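Local coordinates for 433aa long hypothetical phosphoribosylglycinamide formyl transferase (Pyrococcus horikoshii, PDB 2DWC), which is a hypothetical protein of the ATP-grasp family that binds adenosine-5'-diphosphate in the crystal, at residues R261-I266 with V278-K283; V211-V216 with P230-H235. One frame throughout, in Å; residues are numbered along the deposited sequence.

How the contacts relate
Both contacts are buried in the ATP-grasp part of the chain, their centres about 9 Å apart, and both reach one mixed sheet in which strands 274-283 and 209-219 are neighbours. Contact 1 packs helix 253-270 on that sheet mainly through apolar side chains; contact 2 lies within the sheet, where backbone hydrogen bonds and a water join strands 209-219 and 225-238. Glu-279, on the strand of contact 1, connects the two: OE2 lies 2.6 Å from Thr-212 OG1 and OE1 2.7 Å from His-235 NE2, both probable hydrogen bonds. On the helix side, Ala-263 CB packs 3.7 Å from Glu-213 CG.

Contact 1: residues R261-I266 with V278-K283. With ADP (adenosine-5'-diphosphate), chain H.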
loop_
_atom_site.group_PDB
_atom_site.type_symbol
_atom_site.label_atom_id
_atom_site.label_comp_id
_atom_site.label_asym_id
_atom_site.label_seq_id
_atom_site.Cartn_x
_atom_site.Cartn_y
_atom_site.Cartn_z
ATOM N N ARG B 261 23.966 4.747 17.492
ATOM C CA ARG B 261 24.260 4.853 18.913
ATOM C C ARG B 261 23.492 6.001 19.590
ATOM O O ARG B 261 22.939 5.833 20.697
ATOM C CB ARG B 261 25.793 5.064 19.097
ATOM C CG ARG B 261 26.272 5.002 20.562
ATOM C CD ARG B 261 27.748 5.459 20.708
ATOM N NE ARG B 261 27.926 6.906 20.557
ATOM C CZ ARG B 261 27.568 7.811 21.466
ATOM N NH1 ARG B 261 26.999 7.430 22.610
ATOM N NH2 ARG B 261 27.801 9.101 21.240
ATOM N N ILE B 262 23.490 7.162 18.946
ATOM C CA ILE B 262 22.813 8.354 19.489
ATOM C C ILE B 262 21.298 8.113 19.522
ATOM O O ILE B 262 20.624 8.401 20.533
ATOM C CB ILE B 262 23.160 9.591 18.636
ATOM C CG1 ILE B 262 24.593 10.032 18.988
ATOM C CG2 ILE B 262 22.186 10.744 18.907
ATOM C CD1 ILE B 262 25.177 11.002 18.070
ATOM N N ALA B 263 20.762 7.589 18.418
ATOM C CA ALA B 263 19.309 7.298 18.390
ATOM C C ALA B 263 18.943 6.328 19.523
ATOM O O ALA B 263 17.949 6.519 20.228
ATOM C CB ALA B 263 18.901 6.677 16.969
ATOM N N LYS B 264 19.739 5.280 19.733
ATOM C CA LYS B 264 19.425 4.315 20.787
ATOM C C LYS B 264 19.381 4.946 22.177
ATOM O O LYS B 264 18.491 4.635 22.988
ATOM C CB LYS B 264 20.447 3.162 20.765
ATOM C CG LYS B 264 20.256 2.085 21.857
ATOM C CD LYS B 264 19.024 1.254 21.642
ATOM C CE LYS B 264 19.120 -0.116 22.355
ATOM N NZ LYS B 264 19.244 -0.008 23.845
ATOM N N ARG B 265 20.341 5.825 22.453
ATOM C CA ARG B 265 20.392 6.488 23.766
ATOM C C ARG B 265 19.140 7.349 23.956
ATOM O O ARG B 265 18.586 7.401 25.045
ATOM C CB ARG B 265 21.642 7.361 23.869
ATOM C CG ARG B 265 22.904 6.585 24.275
ATOM C CD ARG B 265 24.078 7.547 24.350
ATOM N NE ARG B 265 25.253 6.983 24.994
ATOM C CZ ARG B 265 25.294 6.585 26.260
ATOM N NH1 ARG B 265 24.210 6.677 27.032
ATOM N NH2 ARG B 265 26.432 6.116 26.757
ATOM N N ILE B 266 18.678 7.971 22.877
ATOM C CA ILE B 266 17.494 8.825 22.968
ATOM C C ILE B 266 16.219 8.000 23.127
ATOM O O ILE B 266 15.400 8.278 23.996
ATOM C CB ILE B 266 17.372 9.724 21.744
ATOM C CG1 ILE B 266 18.460 10.813 21.820
ATOM C CG2 ILE B 266 15.956 10.380 21.693
ATOM C CD1 ILE B 266 18.719 11.534 20.478
ATOM N N VAL B 278 14.362 10.446 14.808
ATOM C CA VAL B 278 15.438 11.174 15.498
ATOM C C VAL B 278 16.236 11.984 14.485
ATOM O O VAL B 278 16.858 11.423 13.583
ATOM C CB VAL B 278 16.364 10.171 16.227
ATOM C CG1 VAL B 278 17.379 10.960 17.068
ATOM C CG2 VAL B 278 15.513 9.206 17.094
ATOM N N GLU B 279 16.261 13.307 14.668
ATOM C CA GLU B 279 16.911 14.219 13.741
ATOM C C GLU B 279 18.344 14.479 14.177
ATOM O O GLU B 279 18.564 14.788 15.331
ATOM C CB GLU B 279 16.146 15.538 13.715
ATOM C CG GLU B 279 14.750 15.456 13.060
ATOM C CD GLU B 279 14.838 14.936 11.639
ATOM O OE1 GLU B 279 15.755 15.374 10.898
ATOM O OE2 GLU B 279 13.992 14.091 11.265
ATOM N N MET B 280 19.292 14.353 13.250
ATOM C CA MET B 280 20.702 14.571 13.560
ATOM C C MET B 280 21.424 15.321 12.451
ATOM O O MET B 280 20.991 15.306 11.297
ATOM C CB MET B 280 21.387 13.227 13.749
ATOM C CG MET B 280 20.879 12.463 14.963
ATOM S SD MET B 280 21.660 10.875 15.120
ATOM C CE MET B 280 20.401 9.832 15.732
ATOM N N PHE B 281 22.522 15.995 12.806
ATOM C CA PHE B 281 23.341 16.694 11.811
ATOM C C PHE B 281 24.618 15.852 11.668
ATOM O O PHE B 281 25.144 15.340 12.660
ATOM C CB PHE B 281 23.739 18.113 12.301
ATOM C CG PHE B 281 22.568 18.999 12.646
ATOM C CD1 PHE B 281 21.427 19.020 11.845
ATOM C CD2 PHE B 281 22.640 19.879 13.730
ATOM C CE1 PHE B 281 20.373 19.906 12.105
ATOM C CE2 PHE B 281 21.604 20.770 14.003
ATOM C CZ PHE B 281 20.459 20.791 13.186
ATOM N N VAL B 282 25.118 15.713 10.439
ATOM C CA VAL B 282 26.329 14.931 10.209
ATOM C C VAL B 282 27.372 15.735 9.443
ATOM O O VAL B 282 27.061 16.378 8.436
ATOM C CB VAL B 282 26.036 13.647 9.372
ATOM C CG1 VAL B 282 27.348 12.853 9.146
ATOM C CG2 VAL B 282 25.012 12.766 10.094
ATOM N N LYS B 283 28.614 15.697 9.924
ATOM C CA LYS B 283 29.707 16.392 9.226
ATOM C C LYS B 283 30.862 15.394 9.324
ATOM O O LYS B 283 31.462 15.232 10.385
ATOM C CB LYS B 283 30.062 17.704 9.933
ATOM C CG LYS B 283 30.764 18.700 9.007
ATOM C CD LYS B 283 31.834 19.466 9.729
ATOM C CE LYS B 283 32.614 20.328 8.749
ATOM N NZ LYS B 283 33.971 20.626 9.310
HETATM P PB ADP H . 11.860 22.700 13.509
HETATM O O1B ADP H . 11.080 21.481 13.821
HETATM O O2B ADP H . 12.156 23.168 11.996
HETATM O O3B ADP H . 12.027 23.897 14.572
HETATM P PA ADP H . 14.593 23.098 13.999
HETATM O O1A ADP H . 14.181 24.500 14.231
HETATM O O2A ADP H . 15.366 22.499 15.276
HETATM O O3A ADP H . 13.343 22.117 13.741
HETATM O "O5'" ADP H . 15.575 22.960 12.734
HETATM C "C5'" ADP H . 15.151 23.393 11.440
HETATM C "C4'" ADP H . 16.376 23.497 10.532
HETATM O "O4'" ADP H . 17.190 24.639 10.844
HETATM C "C3'" ADP H . 17.284 22.292 10.772
HETATM O "O3'" ADP H . 16.780 21.174 10.036
HETATM C "C2'" ADP H . 18.538 22.840 10.096
HETATM O "O2'" ADP H . 18.324 22.908 8.684
HETATM C "C1'" ADP H . 18.567 24.253 10.681
HETATM N N9 ADP H . 19.191 24.260 12.025
HETATM C C8 ADP H . 18.557 24.199 13.191
HETATM N N7 ADP H . 19.446 24.253 14.185
HETATM C C5 ADP H . 20.651 24.356 13.644
HETATM C C6 ADP H . 21.944 24.438 14.158
HETATM N N6 ADP H . 22.146 24.476 15.470
HETATM N N1 ADP H . 22.975 24.511 13.304
HETATM C C2 ADP H . 22.786 24.512 11.997
HETATM N N3 ADP H . 21.572 24.439 11.475
HETATM C C4 ADP H . 20.496 24.359 12.264
#
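Met-280 meets Ile-262 and Ala-263 through a chain whose CG stands anti to the carbonyl carbon and whose last torsion (chi3 -144°) turns CE onto the helix. The methyl CE lies 3.5 Å from Ala-263 N and 3.7 Å from Ala-263 CB, so it rests on backbone and side chain together. Its sulphur SD runs past the branch methyl of Ile-262 at 3.8 Å from CG2, and the two chains pass alongside each other, pointing opposite ways. At the other end of the contact Val-278 holds CG1 anti to the backbone N (chi1 -174°), and this methyl meets Ile-266 CD1 at 3.7 Å.

The side-chain contacts across this interface are apolar. The segment axes approach to 9.4 Å at 141° between their chain directions, and the 200 Å² buried is shared by five residues, all of them buried. Met-280 also touches Val-211 and Val-287 on the strands flanking its own, so the side chain meets the helix and residues of both neighbouring strands.

Next along the strand, Phe-281 turns to the nucleotide, its CZ 3.6 Å from C5 of the ADP adenine. Its ring also stacks with that of Phe-207. Helix 253-270 thus packs on a strand of the mixed sheet, antiparallel to both its neighbours, that carries a residue of the ADP pocket in an ATP-grasp domain.

Contact 2: residues V211-V216 with P230-H235; sequences VTELAV and PKPVGH
Pro-230 meets Leu-214 and Glu-213 within a beta hairpin made by strands 209-219 and 225-238, and it has more surface buried here than any other residue of the two segments. Leu-214, the centre of an inverse gamma turn, sets its carbonyl O 3.0 Å from Pro-230 CD, while its CB packs on CG of the same ring. Glu-213 reaches Pro-230 from its bent chain (chi2 53° for CD), and OE2 comes to 2.6 Å from Pro-230 O, so close that the buried acid probably carries a proton.

Val-211, second in buried surface, faces Gly-234 in an antiparallel non-hydrogen-bonded pair. Its CA sits 3.1 Å from Val-233 O in a CA-H...O contact, so that carbonyl is approached by both Val-211 and Thr-212. The CB of Val-211 packs on the Pro-232 ring, on the side of the sheet away from the side chains of Thr-212 and Val-233.

Thr-212 and Val-233 form the adjoining pair, and the N-to-C directions of residues 211-213 and 233-235 lie 149° apart. Two backbone bonds fix the register: Thr-212 N to Val-233 O at 2.8 Å, and Val-233 N to Thr-212 O at 3.0 Å, which makes this an antiparallel hydrogen-bonded pair. The Thr-212 hydroxyl is bonded to Glu-279, as is the imidazole of His-235, whose side chain stands roughly perpendicular to that of Thr-212.

One water completes the join between the two backbones, donating to Thr-212 O at 3.0 Å and Lys-231 O at 2.8 Å and accepting from Leu-214 N at 2.8 Å.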
loop_
_atom_site.group_PDB
_atom_site.type_symbol
_atom_site.label_atom_id
_atom_site.label_comp_id
_atom_site.label_asym_id
_atom_site.label_seq_id
_atom_site.Cartn_x
_atom_site.Cartn_y
_atom_site.Cartn_z
ATOM N N VAL B 211 19.994 14.078 8.891
ATOM C CA VAL B 211 19.424 12.747 8.708
ATOM C C VAL B 211 18.337 12.466 9.739
ATOM O O VAL B 211 18.326 13.019 10.832
ATOM C CB VAL B 211 20.482 11.639 8.847
ATOM C CG1 VAL B 211 21.567 11.776 7.753
ATOM C CG2 VAL B 211 21.104 11.725 10.221
ATOM N N THR B 212 17.397 11.613 9.356
ATOM C CA THR B 212 16.339 11.212 10.285
ATOM C C THR B 212 16.586 9.739 10.499
ATOM O O THR B 212 16.656 8.985 9.510
ATOM C CB THR B 212 14.939 11.302 9.637
ATOM O OG1 THR B 212 14.653 12.651 9.221
ATOM C CG2 THR B 212 13.887 10.882 10.658
ATOM N N GLU B 213 16.821 9.320 11.750
ATOM C CA GLU B 213 16.970 7.903 12.020
ATOM C C GLU B 213 15.613 7.418 12.551
ATOM O O GLU B 213 15.150 7.862 13.630
ATOM C CB GLU B 213 18.065 7.635 13.063
ATOM C CG GLU B 213 18.216 6.153 13.391
ATOM C CD GLU B 213 18.419 5.273 12.156
ATOM O OE1 GLU B 213 19.127 5.723 11.233
ATOM O OE2 GLU B 213 17.891 4.124 12.108
ATOM N N LEU B 214 14.991 6.496 11.804
ATOM C CA LEU B 214 13.653 5.996 12.155
ATOM C C LEU B 214 13.682 4.810 13.082
ATOM O O LEU B 214 13.171 3.732 12.757
ATOM C CB LEU B 214 12.919 5.656 10.848
ATOM C CG LEU B 214 12.692 6.889 9.959
ATOM C CD1 LEU B 214 12.312 6.424 8.524
ATOM C CD2 LEU B 214 11.595 7.796 10.580
ATOM N N ALA B 215 14.295 4.993 14.261
ATOM C CA ALA B 215 14.397 3.898 15.246
ATOM C C ALA B 215 12.999 3.432 15.697
ATOM O O ALA B 215 12.116 4.248 15.966
ATOM C CB ALA B 215 15.185 4.378 16.466
ATOM N N VAL B 216 12.783 2.130 15.736
ATOM C CA VAL B 216 11.480 1.632 16.198
ATOM C C VAL B 216 11.621 0.701 17.383
ATOM O O VAL B 216 12.391 -0.269 17.343
ATOM C CB VAL B 216 10.686 0.933 15.012
ATOM C CG1 VAL B 216 11.478 -0.235 14.389
ATOM C CG2 VAL B 216 9.335 0.388 15.515
ATOM N N PRO B 230 16.451 1.345 10.918
ATOM C CA PRO B 230 16.465 1.379 9.447
ATOM C C PRO B 230 17.707 2.188 9.025
ATOM O O PRO B 230 18.346 2.874 9.854
ATOM C CB PRO B 230 15.201 2.188 9.073
ATOM C CG PRO B 230 14.266 1.941 10.243
ATOM C CD PRO B 230 15.224 1.956 11.471
ATOM N N LYS B 231 18.032 2.171 7.735
ATOM C CA LYS B 231 19.151 2.989 7.288
ATOM C C LYS B 231 18.781 4.473 7.478
ATOM O O LYS B 231 17.615 4.864 7.336
ATOM C CB LYS B 231 19.433 2.712 5.802
ATOM C CG LYS B 231 20.106 1.395 5.560
ATOM C CD LYS B 231 21.606 1.604 5.888
ATOM C CE LYS B 231 22.444 0.418 5.532
ATOM N NZ LYS B 231 23.895 0.795 5.693
ATOM N N PRO B 232 19.756 5.332 7.811
ATOM C CA PRO B 232 19.475 6.761 7.995
ATOM C C PRO B 232 18.823 7.371 6.723
ATOM O O PRO B 232 19.137 6.971 5.591
ATOM C CB PRO B 232 20.883 7.370 8.243
ATOM C CG PRO B 232 21.629 6.247 8.880
ATOM C CD PRO B 232 21.168 5.010 8.105
ATOM N N VAL B 233 17.947 8.342 6.919
ATOM C CA VAL B 233 17.267 9.007 5.816
ATOM C C VAL B 233 17.825 10.408 5.677
ATOM O O VAL B 233 17.750 11.200 6.612
ATOM C CB VAL B 233 15.706 9.079 6.094
ATOM C CG1 VAL B 233 15.017 10.111 5.192
ATOM C CG2 VAL B 233 15.115 7.696 5.883
ATOM N N GLY B 234 18.406 10.731 4.522
ATOM C CA GLY B 234 18.870 12.089 4.373
ATOM C C GLY B 234 17.749 13.037 3.925
ATOM O O GLY B 234 16.758 12.582 3.327
ATOM N N HIS B 235 17.869 14.336 4.208
ATOM C CA HIS B 235 16.848 15.282 3.741
ATOM C C HIS B 235 17.315 16.722 3.802
ATOM O O HIS B 235 18.349 17.018 4.382
ATOM C CB HIS B 235 15.555 15.159 4.574
ATOM C CG HIS B 235 15.746 15.411 6.042
ATOM N ND1 HIS B 235 15.578 16.655 6.611
ATOM C CD2 HIS B 235 16.054 14.568 7.061
ATOM C CE1 HIS B 235 15.767 16.568 7.918
ATOM N NE2 HIS B 235 16.057 15.314 8.219
HETATM O O HOH W 1 15.978 6.114 9.222
#